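Local coordinates for 450aa long hypothetical fmu protein (Pyrococcus horikoshii, PDB 2YXL) that probably methylates the C5 position of cytosine in RNA, using S-adenosylmethionine as methyl donor, and is seen here with the cofactor analogue sinefungin, at residues I28-Q32 with K348-L352; Y58-K62 with V180-H184; K195-V201 with E238-I242. One frame throughout, in Å; residues are numbered along the deposited sequence.

Contact 1: I28-Q32 with K348-L352; sequences IKPSQ and KNPEL
Lys29 and Ser31 both donate to one carboxylate oxygen of Glu351, tying the N-terminal helical region to the Rossmann-like methyltransferase domain at a type I beta turn, Asn349 to Leu352. The turn is closed by Leu352 N bonding to Asn349 O at 3.2 Å. Two loops thus meet: 28-32 runs from helix 12-24 into helix 32-41, while the loop holding 348-352 leads into helix 352-355. Glu351 OE2 is gripped twice. Lys29 NZ, 3.0 Å from Glu351 OE2, uses the anti lone pair in a salt bridge and also donates to the carbonyl of Gly25; Ser31 OG, likewise 3.0 Å from Glu351 OE2, approaches on the syn side, somewhat out of the carboxylate plane. With CG of Glu351 placed between its backbone N and carbonyl carbon (chi1 75°) and the chain bent again at chi2, the acid folds back to meet both donors. Two donors at different positions around one oxygen should limit rotation of the carboxylate and probably stabilise its negative charge. The second polar link joins two amides whose planes stand 80° apart. Gln32 lends its NE2 to Asn349 OD1 at 3.0 Å, with that oxygen lying close to the plane of the Gln32 amide. The other half of the Gln32 amide, OE1, lies 3.3 Å from Lys348 O, a pair of acceptors with no bond between them; its partner is the hydroxyl of Tyr58 on helix 47-75, which helps to fix which way the amide is turned. Pro30, preceded by a cis peptide bond, brings its CB to 3.7 Å from Asn349 OD1. That same Asn349 oxygen receives Gln32 NE2 nearly along the C=O axis, at a C=O...N angle of 169°.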
ATOM      1  N   ILE A  28      10.727   2.958  -6.321  1.00 39.57           N
ATOM      2  CA  ILE A  28      10.386   3.452  -4.988  1.00 39.78           C
ATOM      3  C   ILE A  28       8.987   2.980  -4.588  1.00 39.98           C
ATOM      4  O   ILE A  28       7.997   3.301  -5.250  1.00 40.02           O
ATOM      5  CB  ILE A  28      10.517   4.996  -4.882  1.00 39.81           C
ATOM      6  CG1 ILE A  28      11.966   5.425  -5.147  1.00 39.80           C
ATOM      7  CG2 ILE A  28      10.044   5.488  -3.509  1.00 39.59           C
ATOM      8  CD1 ILE A  28      12.155   6.915  -5.382  1.00 39.82           C
ATOM      9  N   LYS A  29       8.926   2.204  -3.509  1.00 40.20           N
ATOM     10  CA  LYS A  29       7.670   1.663  -3.001  1.00 40.52           C
ATOM     11  C   LYS A  29       7.445   2.100  -1.553  1.00 40.69           C
ATOM     12  O   LYS A  29       8.392   2.118  -0.765  1.00 40.83           O
ATOM     13  CB  LYS A  29       7.649   0.130  -3.105  1.00 40.57           C
ATOM     14  CG  LYS A  29       7.714  -0.433  -4.531  1.00 40.97           C
ATOM     15  CD  LYS A  29       6.517  -0.011  -5.390  1.00 41.27           C
ATOM     16  CE  LYS A  29       6.543  -0.719  -6.738  1.00 41.75           C
ATOM     17  NZ  LYS A  29       5.575  -0.143  -7.718  1.00 41.81           N
ATOM     18  N   PRO A  30       6.196   2.468  -1.195  1.00 40.84           N
ATOM     19  CA  PRO A  30       5.031   2.558  -2.081  1.00 40.85           C
ATOM     20  C   PRO A  30       5.149   3.730  -3.053  1.00 40.97           C
ATOM     21  O   PRO A  30       5.813   4.724  -2.744  1.00 40.96           O
ATOM     22  CB  PRO A  30       3.868   2.765  -1.110  1.00 40.88           C
ATOM     23  CG  PRO A  30       4.481   3.393   0.091  1.00 40.91           C
ATOM     24  CD  PRO A  30       5.858   2.820   0.197  1.00 40.76           C
ATOM     25  N   SER A  31       4.506   3.602  -4.211  1.00 41.16           N
ATOM     26  CA  SER A  31       4.670   4.540  -5.330  1.00 41.39           C
ATOM     27  C   SER A  31       4.252   5.993  -5.045  1.00 41.43           C
ATOM     28  O   SER A  31       4.608   6.901  -5.798  1.00 41.39           O
ATOM     29  CB  SER A  31       3.953   4.014  -6.577  1.00 41.40           C
ATOM     30  OG  SER A  31       2.563   3.856  -6.340  1.00 41.98           O
ATOM     31  N   GLN A  32       3.499   6.200  -3.966  1.00 41.49           N
ATOM     32  CA  GLN A  32       3.116   7.541  -3.516  1.00 41.65           C
ATOM     33  C   GLN A  32       4.337   8.426  -3.258  1.00 41.48           C
ATOM     34  O   GLN A  32       4.337   9.605  -3.612  1.00 41.41           O
ATOM     35  CB  GLN A  32       2.254   7.464  -2.250  1.00 41.73           C
ATOM     36  CG  GLN A  32       0.793   7.092  -2.490  1.00 42.65           C
ATOM     37  CD  GLN A  32       0.517   5.585  -2.487  1.00 44.25           C
ATOM     38  OE1 GLN A  32      -0.635   5.161  -2.622  1.00 44.69           O
ATOM     39  NE2 GLN A  32       1.564   4.774  -2.331  1.00 44.21           N
ATOM     40  N   LYS A 348      -5.317   0.736  -3.073  1.00 34.76           N
ATOM     41  CA  LYS A 348      -4.418   1.798  -2.632  1.00 35.12           C
ATOM     42  C   LYS A 348      -3.145   1.862  -3.485  1.00 34.81           C
ATOM     43  O   LYS A 348      -2.710   2.949  -3.874  1.00 34.91           O
ATOM     44  CB  LYS A 348      -4.074   1.591  -1.152  1.00 35.24           C
ATOM     45  CG  LYS A 348      -3.214   2.678  -0.526  1.00 36.20           C
ATOM     46  CD  LYS A 348      -2.679   2.234   0.833  1.00 36.19           C
ATOM     47  CE  LYS A 348      -1.850   3.333   1.488  1.00 37.58           C
ATOM     48  NZ  LYS A 348      -1.634   3.052   2.935  1.00 38.42           N
ATOM     49  N   ASN A 349      -2.546   0.703  -3.754  1.00 34.55           N
ATOM     50  CA  ASN A 349      -1.394   0.606  -4.655  1.00 34.29           C
ATOM     51  C   ASN A 349      -1.760  -0.274  -5.844  1.00 34.12           C
ATOM     52  O   ASN A 349      -1.423  -1.460  -5.872  1.00 34.09           O
ATOM     53  CB  ASN A 349      -0.168   0.034  -3.941  1.00 34.34           C
ATOM     54  CG  ASN A 349       0.189   0.793  -2.686  1.00 34.48           C
ATOM     55  OD1 ASN A 349       0.640   1.939  -2.741  1.00 34.78           O
ATOM     56  ND2 ASN A 349       0.011   0.146  -1.540  1.00 34.72           N
ATOM     57  N   PRO A 350      -2.445   0.309  -6.840  1.00 33.92           N
ATOM     58  CA  PRO A 350      -3.086  -0.481  -7.888  1.00 33.82           C
ATOM     59  C   PRO A 350      -2.133  -1.358  -8.704  1.00 33.76           C
ATOM     60  O   PRO A 350      -2.530  -2.438  -9.145  1.00 33.66           O
ATOM     61  CB  PRO A 350      -3.745   0.582  -8.770  1.00 33.79           C
ATOM     62  CG  PRO A 350      -3.886   1.774  -7.887  1.00 33.81           C
ATOM     63  CD  PRO A 350      -2.661   1.751  -7.044  1.00 33.71           C
ATOM     64  N   GLU A 351      -0.894  -0.910  -8.887  1.00 33.70           N
ATOM     65  CA  GLU A 351       0.070  -1.640  -9.720  1.00 33.75           C
ATOM     66  C   GLU A 351       0.460  -3.018  -9.174  1.00 33.79           C
ATOM     67  O   GLU A 351       0.921  -3.875  -9.932  1.00 33.79           O
ATOM     68  CB  GLU A 351       1.319  -0.791 -10.009  1.00 33.69           C
ATOM     69  CG  GLU A 351       2.295  -0.630  -8.846  1.00 33.73           C
ATOM     70  CD  GLU A 351       1.968   0.531  -7.921  1.00 34.02           C
ATOM     71  OE1 GLU A 351       0.782   0.915  -7.802  1.00 34.40           O
ATOM     72  OE2 GLU A 351       2.913   1.060  -7.302  1.00 34.23           O
ATOM     73  N   LEU A 352       0.249  -3.231  -7.874  1.00 33.80           N
ATOM     74  CA  LEU A 352       0.578  -4.503  -7.227  1.00 33.97           C
ATOM     75  C   LEU A 352      -0.140  -5.700  -7.841  1.00 33.98           C
ATOM     76  O   LEU A 352       0.417  -6.804  -7.884  1.00 33.93           O
ATOM     77  CB  LEU A 352       0.331  -4.443  -5.714  1.00 33.98           C
ATOM     78  CG  LEU A 352       1.328  -3.628  -4.879  1.00 34.58           C
ATOM     79  CD1 LEU A 352       1.011  -3.744  -3.400  1.00 35.25           C
ATOM     80  CD2 LEU A 352       2.772  -4.047  -5.142  1.00 35.27           C
TER

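Contact 2: Y58-K62 with V180-H184; sequences YDIMK and VNKRH
Lys62 NZ donates to the backbone oxygen Asn181 O over 2.6 Å, the one hydrogen bond between these segments. The ammonium does not sit on the carbonyl axis: the C=O...N angle is 141°, and the donor is tilted 24° from the carbonyl plane. Its route there is legible in the torsions, since the chain leaves with CG anti to the backbone N and turns at chi3 (61°), which swings CE and NZ over toward the carbonyl. On the way the methylenes pass obliquely across the Asn181 side chain, Lys62 CD lying 3.6 Å from Asn181 OD1. This is contact rather than bonding: Asn181 OD1 accepts from Arg353, and Asn181 ND2 donates to the carbonyl of Tyr155, so both ends of the amide are held elsewhere. Arg353 also bonds to Val180 O, which leaves neighbouring carbonyls of one short segment served by a lysine and an arginine. The contact joins helix 47-75, of the N-terminal helical region, to the end of helix 173-181 and the loop that leads into strand 186-191 of the ferredoxin-like fold. Along helix 47-75 the backbone at the lysine keeps the regular i to i-4 bond, Lys62 N to Tyr58 O, 2.9 Å. Nearly one turn earlier, Asp59 faces Arg183 much more loosely. Asp59 OD1 is 3.7 Å from Arg183 NH2, a long salt bridge in which the oxygen stands well out of the guanidinium plane and no N-H is aimed at it, although the two flat groups are close to parallel. The firmer partner of Asp59 is Lys63. Arg183 NE lies 4.7 Å from Lys62 NZ, a like-charge proximity that Asp59 probably helps to offset.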
ATOM      1  N   TYR A  58      -2.512   7.012 -11.139  1.00 34.28           N
ATOM      2  CA  TYR A  58      -3.222   5.819 -10.677  1.00 34.32           C
ATOM      3  C   TYR A  58      -3.922   5.044 -11.791  1.00 34.14           C
ATOM      4  O   TYR A  58      -4.108   3.835 -11.679  1.00 34.29           O
ATOM      5  CB  TYR A  58      -4.211   6.160  -9.554  1.00 34.51           C
ATOM      6  CG  TYR A  58      -3.541   6.486  -8.238  1.00 34.61           C
ATOM      7  CD1 TYR A  58      -3.696   7.741  -7.650  1.00 34.33           C
ATOM      8  CD2 TYR A  58      -2.739   5.543  -7.586  1.00 34.58           C
ATOM      9  CE1 TYR A  58      -3.081   8.049  -6.443  1.00 34.79           C
ATOM     10  CE2 TYR A  58      -2.114   5.842  -6.378  1.00 34.84           C
ATOM     11  CZ  TYR A  58      -2.291   7.095  -5.812  1.00 35.20           C
ATOM     12  OH  TYR A  58      -1.682   7.401  -4.618  1.00 35.46           O
ATOM     13  N   ASP A  59      -4.312   5.736 -12.857  1.00 33.88           N
ATOM     14  CA  ASP A  59      -4.888   5.076 -14.022  1.00 33.71           C
ATOM     15  C   ASP A  59      -3.848   4.175 -14.696  1.00 33.73           C
ATOM     16  O   ASP A  59      -4.168   3.062 -15.120  1.00 33.83           O
ATOM     17  CB  ASP A  59      -5.429   6.112 -15.012  1.00 33.78           C
ATOM     18  CG  ASP A  59      -6.402   5.517 -16.012  1.00 33.69           C
ATOM     19  OD1 ASP A  59      -7.401   4.902 -15.590  1.00 34.11           O
ATOM     20  OD2 ASP A  59      -6.181   5.681 -17.227  1.00 34.22           O
ATOM     21  N   ILE A  60      -2.607   4.658 -14.783  1.00 33.48           N
ATOM     22  CA  ILE A  60      -1.504   3.880 -15.348  1.00 33.42           C
ATOM     23  C   ILE A  60      -1.167   2.683 -14.445  1.00 33.77           C
ATOM     24  O   ILE A  60      -1.040   1.553 -14.926  1.00 33.85           O
ATOM     25  CB  ILE A  60      -0.236   4.750 -15.604  1.00 33.36           C
ATOM     26  CG1 ILE A  60      -0.518   5.821 -16.668  1.00 33.16           C
ATOM     27  CG2 ILE A  60       0.947   3.876 -16.028  1.00 32.87           C
ATOM     28  CD1 ILE A  60       0.493   6.951 -16.721  1.00 32.86           C
ATOM     29  N   MET A  61      -1.032   2.936 -13.145  1.00 33.77           N
ATOM     30  CA  MET A  61      -0.742   1.874 -12.180  1.00 33.90           C
ATOM     31  C   MET A  61      -1.801   0.776 -12.237  1.00 33.83           C
ATOM     32  O   MET A  61      -1.473  -0.409 -12.295  1.00 33.95           O
ATOM     33  CB  MET A  61      -0.624   2.436 -10.753  1.00 34.05           C
ATOM     34  CG  MET A  61       0.588   3.339 -10.525  1.00 34.17           C
ATOM     35  SD  MET A  61       2.125   2.565 -11.062  1.00 34.82           S
ATOM     36  CE  MET A  61       3.335   3.804 -10.614  1.00 34.14           C
ATOM     37  N   LYS A  62      -3.067   1.187 -12.249  1.00 33.66           N
ATOM     38  CA  LYS A  62      -4.206   0.274 -12.277  1.00 33.53           C
ATOM     39  C   LYS A  62      -4.248  -0.603 -13.533  1.00 33.48           C
ATOM     40  O   LYS A  62      -4.571  -1.788 -13.448  1.00 33.44           O
ATOM     41  CB  LYS A  62      -5.499   1.081 -12.124  1.00 33.49           C
ATOM     42  CG  LYS A  62      -6.781   0.281 -11.995  1.00 33.61           C
ATOM     43  CD  LYS A  62      -7.914   1.131 -11.415  1.00 33.61           C
ATOM     44  CE  LYS A  62      -8.263   2.337 -12.297  1.00 34.34           C
ATOM     45  NZ  LYS A  62      -9.297   3.219 -11.659  1.00 34.54           N
ATOM     46  N   VAL A 180     -11.826  -1.679  -5.655  1.00 36.30           N
ATOM     47  CA  VAL A 180     -10.390  -1.420  -5.846  1.00 36.73           C
ATOM     48  C   VAL A 180     -10.093  -0.670  -7.152  1.00 37.19           C
ATOM     49  O   VAL A 180      -8.945  -0.316  -7.426  1.00 36.99           O
ATOM     50  CB  VAL A 180      -9.499  -2.703  -5.709  1.00 36.70           C
ATOM     51  CG1 VAL A 180      -9.630  -3.315  -4.317  1.00 36.25           C
ATOM     52  CG2 VAL A 180      -9.808  -3.729  -6.797  1.00 36.76           C
ATOM     53  N   ASN A 181     -11.139  -0.415  -7.939  1.00 38.01           N
ATOM     54  CA  ASN A 181     -11.013   0.351  -9.182  1.00 38.77           C
ATOM     55  C   ASN A 181     -11.503   1.797  -9.110  1.00 39.33           C
ATOM     56  O   ASN A 181     -11.244   2.575 -10.028  1.00 39.47           O
ATOM     57  CB  ASN A 181     -11.698  -0.375 -10.346  1.00 38.60           C
ATOM     58  CG  ASN A 181     -10.928  -1.602 -10.807  1.00 38.78           C
ATOM     59  OD1 ASN A 181      -9.757  -1.785 -10.470  1.00 38.72           O
ATOM     60  ND2 ASN A 181     -11.589  -2.458 -11.577  1.00 38.72           N
ATOM     61  N   LYS A 182     -12.197   2.155  -8.030  1.00 40.20           N
ATOM     62  CA  LYS A 182     -12.810   3.487  -7.914  1.00 41.16           C
ATOM     63  C   LYS A 182     -11.817   4.611  -7.598  1.00 41.68           C
ATOM     64  O   LYS A 182     -10.852   4.421  -6.854  1.00 41.64           O
ATOM     65  CB  LYS A 182     -14.006   3.501  -6.935  1.00 41.00           C
ATOM     66  CG  LYS A 182     -13.737   2.954  -5.530  1.00 41.53           C
ATOM     67  CD  LYS A 182     -14.964   3.115  -4.616  1.00 41.53           C
ATOM     68  CE  LYS A 182     -14.933   2.170  -3.404  1.00 41.57           C
ATOM     69  NZ  LYS A 182     -13.777   2.389  -2.479  1.00 41.26           N
ATOM     70  N   ARG A 183     -12.093   5.780  -8.177  1.00 42.51           N
ATOM     71  CA  ARG A 183     -11.281   6.991  -8.032  1.00 43.21           C
ATOM     72  C   ARG A 183     -12.201   8.224  -7.898  1.00 43.61           C
ATOM     73  O   ARG A 183     -12.871   8.578  -8.872  1.00 43.83           O
ATOM     74  CB  ARG A 183     -10.357   7.150  -9.255  1.00 43.14           C
ATOM     75  CG  ARG A 183     -11.045   6.909 -10.613  1.00 43.13           C
ATOM     76  CD  ARG A 183     -10.287   7.540 -11.776  1.00 43.46           C
ATOM     77  NE  ARG A 183     -10.997   7.401 -13.050  1.00 44.09           N
ATOM     78  CZ  ARG A 183     -10.447   7.578 -14.253  1.00 44.79           C
ATOM     79  NH1 ARG A 183     -11.180   7.431 -15.350  1.00 44.77           N
ATOM     80  NH2 ARG A 183      -9.163   7.895 -14.366  1.00 45.28           N
ATOM     81  N   HIS A 184     -12.281   8.894  -6.738  1.00 44.05           N
ATOM     82  CA  HIS A 184     -11.632   8.583  -5.443  1.00 44.35           C
ATOM     83  C   HIS A 184     -10.234   9.188  -5.227  1.00 44.52           C
ATOM     84  O   HIS A 184      -9.287   8.873  -5.950  1.00 44.61           O
ATOM     85  CB  HIS A 184     -11.697   7.088  -5.094  1.00 44.38           C
ATOM     86  CG  HIS A 184     -10.615   6.636  -4.170  1.00 44.31           C
ATOM     87  ND1 HIS A 184      -9.537   5.892  -4.600  1.00 44.25           N
ATOM     88  CD2 HIS A 184     -10.431   6.836  -2.845  1.00 44.43           C
ATOM     89  CE1 HIS A 184      -8.743   5.642  -3.575  1.00 44.79           C
ATOM     90  NE2 HIS A 184      -9.262   6.206  -2.498  1.00 44.24           N
TER

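Contact 3: K195-V201 with E238-I242; sequences KANVEEV and EGKII
Ala196 and Lys240 make the close-packed middle of this contact, where the alpha carbons of the two segments come nearest. The Ala196 methyl lies alongside the aliphatic run of the lysine, with Ala196 CB 3.7 Å from Lys240 CG and almost as near to its CB and CD. Deeper in, Val201 CG1 meets Ile241 CG2 at 3.7 Å, the side chains crossing at a slant; Val191 and Leu222 adjoin the valine, while Ile189 and Phe236 adjoin the isoleucine. The outer side is polar and slack. Lys240, its CG anti to the carbonyl carbon (chi1 -64°) and its chain fully extended beyond, carries its ammonium between two exposed glutamates: Lys240 NZ is 3.5 Å from Glu200 OE1 and 3.4 Å from Glu238 OE1, both weak bonds within one salt-bridge network. An exchange of Lys240 for alanine removes the ammonium and the chain beyond CB, which would probably leave Glu200 and Glu238 without their shared counter-charge and the Ala196 methyl less well covered. Glu200 has a firmer bond too, its OE2 accepting from Asn197 N at 3.1 Å with an N-H...O angle of 152°. As Asn197 is the N-cap of helix 198-207, this is the N3-to-N-cap backbone half of a capping box. At the far edge Lys195 lays its CD against Glu238 O, beside the Schellman motif in which Gly239, with positive phi (78°), ends helix 234-237. Strand 241-243 then forms one edge of a four-stranded antiparallel sheet ordered 212-214, 221-225, 186-191, 241-243. The contact thus sets the start of the first helix against the entry to the last strand in a beta-alpha-beta-beta-alpha-beta ferredoxin-like fold.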
ATOM      1  N   LYS A 195       0.117  13.163  21.519  1.00 44.55           N
ATOM      2  CA  LYS A 195       0.618  14.504  21.213  1.00 44.74           C
ATOM      3  C   LYS A 195      -0.471  15.486  20.749  1.00 44.88           C
ATOM      4  O   LYS A 195      -0.242  16.696  20.712  1.00 44.95           O
ATOM      5  CB  LYS A 195       1.745  14.408  20.176  1.00 44.71           C
ATOM      6  CG  LYS A 195       2.720  15.580  20.178  1.00 44.71           C
ATOM      7  CD  LYS A 195       3.994  15.243  19.420  1.00 44.59           C
ATOM      8  CE  LYS A 195       5.098  14.751  20.342  1.00 44.49           C
ATOM      9  NZ  LYS A 195       5.767  15.876  21.053  1.00 44.46           N
ATOM     10  N   ALA A 196      -1.647  14.964  20.405  1.00 45.11           N
ATOM     11  CA  ALA A 196      -2.767  15.783  19.926  1.00 45.32           C
ATOM     12  C   ALA A 196      -4.107  15.079  20.142  1.00 45.50           C
ATOM     13  O   ALA A 196      -4.142  13.870  20.375  1.00 45.59           O
ATOM     14  CB  ALA A 196      -2.584  16.117  18.449  1.00 45.27           C
ATOM     15  N   ASN A 197      -5.203  15.833  20.069  1.00 45.65           N
ATOM     16  CA  ASN A 197      -6.537  15.230  20.057  1.00 45.86           C
ATOM     17  C   ASN A 197      -7.244  15.426  18.713  1.00 45.89           C
ATOM     18  O   ASN A 197      -6.885  16.319  17.941  1.00 45.92           O
ATOM     19  CB  ASN A 197      -7.397  15.725  21.227  1.00 45.97           C
ATOM     20  CG  ASN A 197      -8.081  17.040  20.937  1.00 46.30           C
ATOM     21  OD1 ASN A 197      -7.483  18.107  21.068  1.00 46.81           O
ATOM     22  ND2 ASN A 197      -9.352  16.973  20.554  1.00 46.73           N
ATOM     23  N   VAL A 198      -8.251  14.594  18.456  1.00 45.92           N
ATOM     24  CA  VAL A 198      -8.895  14.492  17.141  1.00 46.00           C
ATOM     25  C   VAL A 198      -9.482  15.809  16.613  1.00 46.19           C
ATOM     26  O   VAL A 198      -9.139  16.244  15.508  1.00 46.14           O
ATOM     27  CB  VAL A 198      -9.968  13.373  17.117  1.00 45.92           C
ATOM     28  CG1 VAL A 198     -10.556  13.221  15.722  1.00 45.86           C
ATOM     29  CG2 VAL A 198      -9.367  12.050  17.574  1.00 45.91           C
ATOM     30  N   GLU A 199     -10.354  16.437  17.401  1.00 46.38           N
ATOM     31  CA  GLU A 199     -11.045  17.661  16.979  1.00 46.59           C
ATOM     32  C   GLU A 199     -10.076  18.796  16.643  1.00 46.60           C
ATOM     33  O   GLU A 199     -10.282  19.531  15.673  1.00 46.59           O
ATOM     34  CB  GLU A 199     -12.059  18.118  18.036  1.00 46.73           C
ATOM     35  CG  GLU A 199     -13.349  17.290  18.093  1.00 47.38           C
ATOM     36  CD  GLU A 199     -14.153  17.324  16.797  1.00 48.37           C
ATOM     37  OE1 GLU A 199     -14.640  16.251  16.376  1.00 48.65           O
ATOM     38  OE2 GLU A 199     -14.298  18.413  16.195  1.00 49.04           O
ATOM     39  N   GLU A 200      -9.026  18.925  17.450  1.00 46.63           N
ATOM     40  CA  GLU A 200      -7.962  19.902  17.226  1.00 46.68           C
ATOM     41  C   GLU A 200      -7.309  19.691  15.857  1.00 46.54           C
ATOM     42  O   GLU A 200      -7.064  20.655  15.125  1.00 46.55           O
ATOM     43  CB  GLU A 200      -6.926  19.800  18.351  1.00 46.84           C
ATOM     44  CG  GLU A 200      -5.627  20.571  18.132  1.00 47.48           C
ATOM     45  CD  GLU A 200      -4.430  19.909  18.807  1.00 48.31           C
ATOM     46  OE1 GLU A 200      -3.454  20.624  19.124  1.00 48.76           O
ATOM     47  OE2 GLU A 200      -4.460  18.676  19.019  1.00 48.24           O
ATOM     48  N   VAL A 201      -7.042  18.428  15.520  1.00 46.32           N
ATOM     49  CA  VAL A 201      -6.477  18.059  14.220  1.00 46.09           C
ATOM     50  C   VAL A 201      -7.468  18.339  13.085  1.00 46.03           C
ATOM     51  O   VAL A 201      -7.099  18.944  12.075  1.00 46.06           O
ATOM     52  CB  VAL A 201      -6.010  16.576  14.197  1.00 46.09           C
ATOM     53  CG1 VAL A 201      -5.682  16.123  12.779  1.00 45.89           C
ATOM     54  CG2 VAL A 201      -4.808  16.377  15.110  1.00 45.96           C
ATOM     55  N   GLU A 238       5.011  18.006  13.364  1.00 40.06           N
ATOM     56  CA  GLU A 238       4.947  18.034  14.822  1.00 39.93           C
ATOM     57  C   GLU A 238       4.610  16.649  15.379  1.00 39.75           C
ATOM     58  O   GLU A 238       4.604  16.447  16.592  1.00 39.73           O
ATOM     59  CB  GLU A 238       3.929  19.073  15.300  1.00 39.92           C
ATOM     60  CG  GLU A 238       4.388  20.518  15.116  1.00 40.05           C
ATOM     61  CD  GLU A 238       3.250  21.526  15.197  1.00 40.11           C
ATOM     62  OE1 GLU A 238       2.073  21.128  15.046  1.00 40.48           O
ATOM     63  OE2 GLU A 238       3.536  22.726  15.404  1.00 40.32           O
ATOM     64  N   GLY A 239       4.336  15.704  14.482  1.00 39.57           N
ATOM     65  CA  GLY A 239       4.077  14.314  14.855  1.00 39.35           C
ATOM     66  C   GLY A 239       2.688  14.070  15.410  1.00 39.23           C
ATOM     67  O   GLY A 239       2.493  13.191  16.253  1.00 39.22           O
ATOM     68  N   LYS A 240       1.722  14.848  14.932  1.00 39.08           N
ATOM     69  CA  LYS A 240       0.336  14.732  15.379  1.00 38.93           C
ATOM     70  C   LYS A 240      -0.442  13.708  14.556  1.00 38.83           C
ATOM     71  O   LYS A 240      -1.441  13.160  15.032  1.00 38.80           O
ATOM     72  CB  LYS A 240      -0.367  16.093  15.330  1.00 38.90           C
ATOM     73  CG  LYS A 240       0.216  17.140  16.273  1.00 39.06           C
ATOM     74  CD  LYS A 240      -0.548  18.455  16.197  1.00 38.96           C
ATOM     75  CE  LYS A 240       0.012  19.470  17.180  1.00 38.93           C
ATOM     76  NZ  LYS A 240      -0.653  20.794  17.047  1.00 39.08           N
ATOM     77  N   ILE A 241       0.018  13.461  13.328  1.00 38.68           N
ATOM     78  CA  ILE A 241      -0.650  12.536  12.403  1.00 38.56           C
ATOM     79  C   ILE A 241       0.318  11.603  11.667  1.00 38.64           C
ATOM     80  O   ILE A 241       1.471  11.962  11.404  1.00 38.61           O
ATOM     81  CB  ILE A 241      -1.526  13.279  11.351  1.00 38.55           C
ATOM     82  CG1 ILE A 241      -0.680  14.235  10.499  1.00 38.40           C
ATOM     83  CG2 ILE A 241      -2.686  14.010  12.025  1.00 38.32           C
ATOM     84  CD1 ILE A 241      -1.263  14.525   9.133  1.00 38.39           C
ATOM     85  N   ILE A 242      -0.170  10.410  11.334  1.00 38.66           N
ATOM     86  CA  ILE A 242       0.594   9.416  10.576  1.00 38.61           C
ATOM     87  C   ILE A 242      -0.329   8.705   9.580  1.00 38.70           C
ATOM     88  O   ILE A 242      -1.497   8.450   9.885  1.00 38.82           O
ATOM     89  CB  ILE A 242       1.307   8.393  11.521  1.00 38.60           C
ATOM     90  CG1 ILE A 242       2.204   7.434  10.726  1.00 38.61           C
ATOM     91  CG2 ILE A 242       0.294   7.636  12.401  1.00 38.37           C
ATOM     92  CD1 ILE A 242       3.200   6.639  11.575  1.00 38.66           C
TER

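Overall arrangement
Contacts 1 and 2 are neighbours, with centres 11 Å apart, and meet at helix 47-75, which carries one segment of contact 2 and is packed upon by contact 1: Pro350 lies on Tyr58 and Lys62. Both join the N-terminal helical region to later domains, contact 1 to the methyltransferase domain and contact 2 to the ferredoxin-like one. Contact 2 is the more buried, contact 1 partly so. Contact 3 touches neither; its centre lies 26 Å from that of contact 1 and 29 Å from that of contact 2, well out from the middle of the chain. It works within one domain, pairing an apolar interior with a weak surface charge network, whereas the interdomain contacts rely chiefly on polar groups.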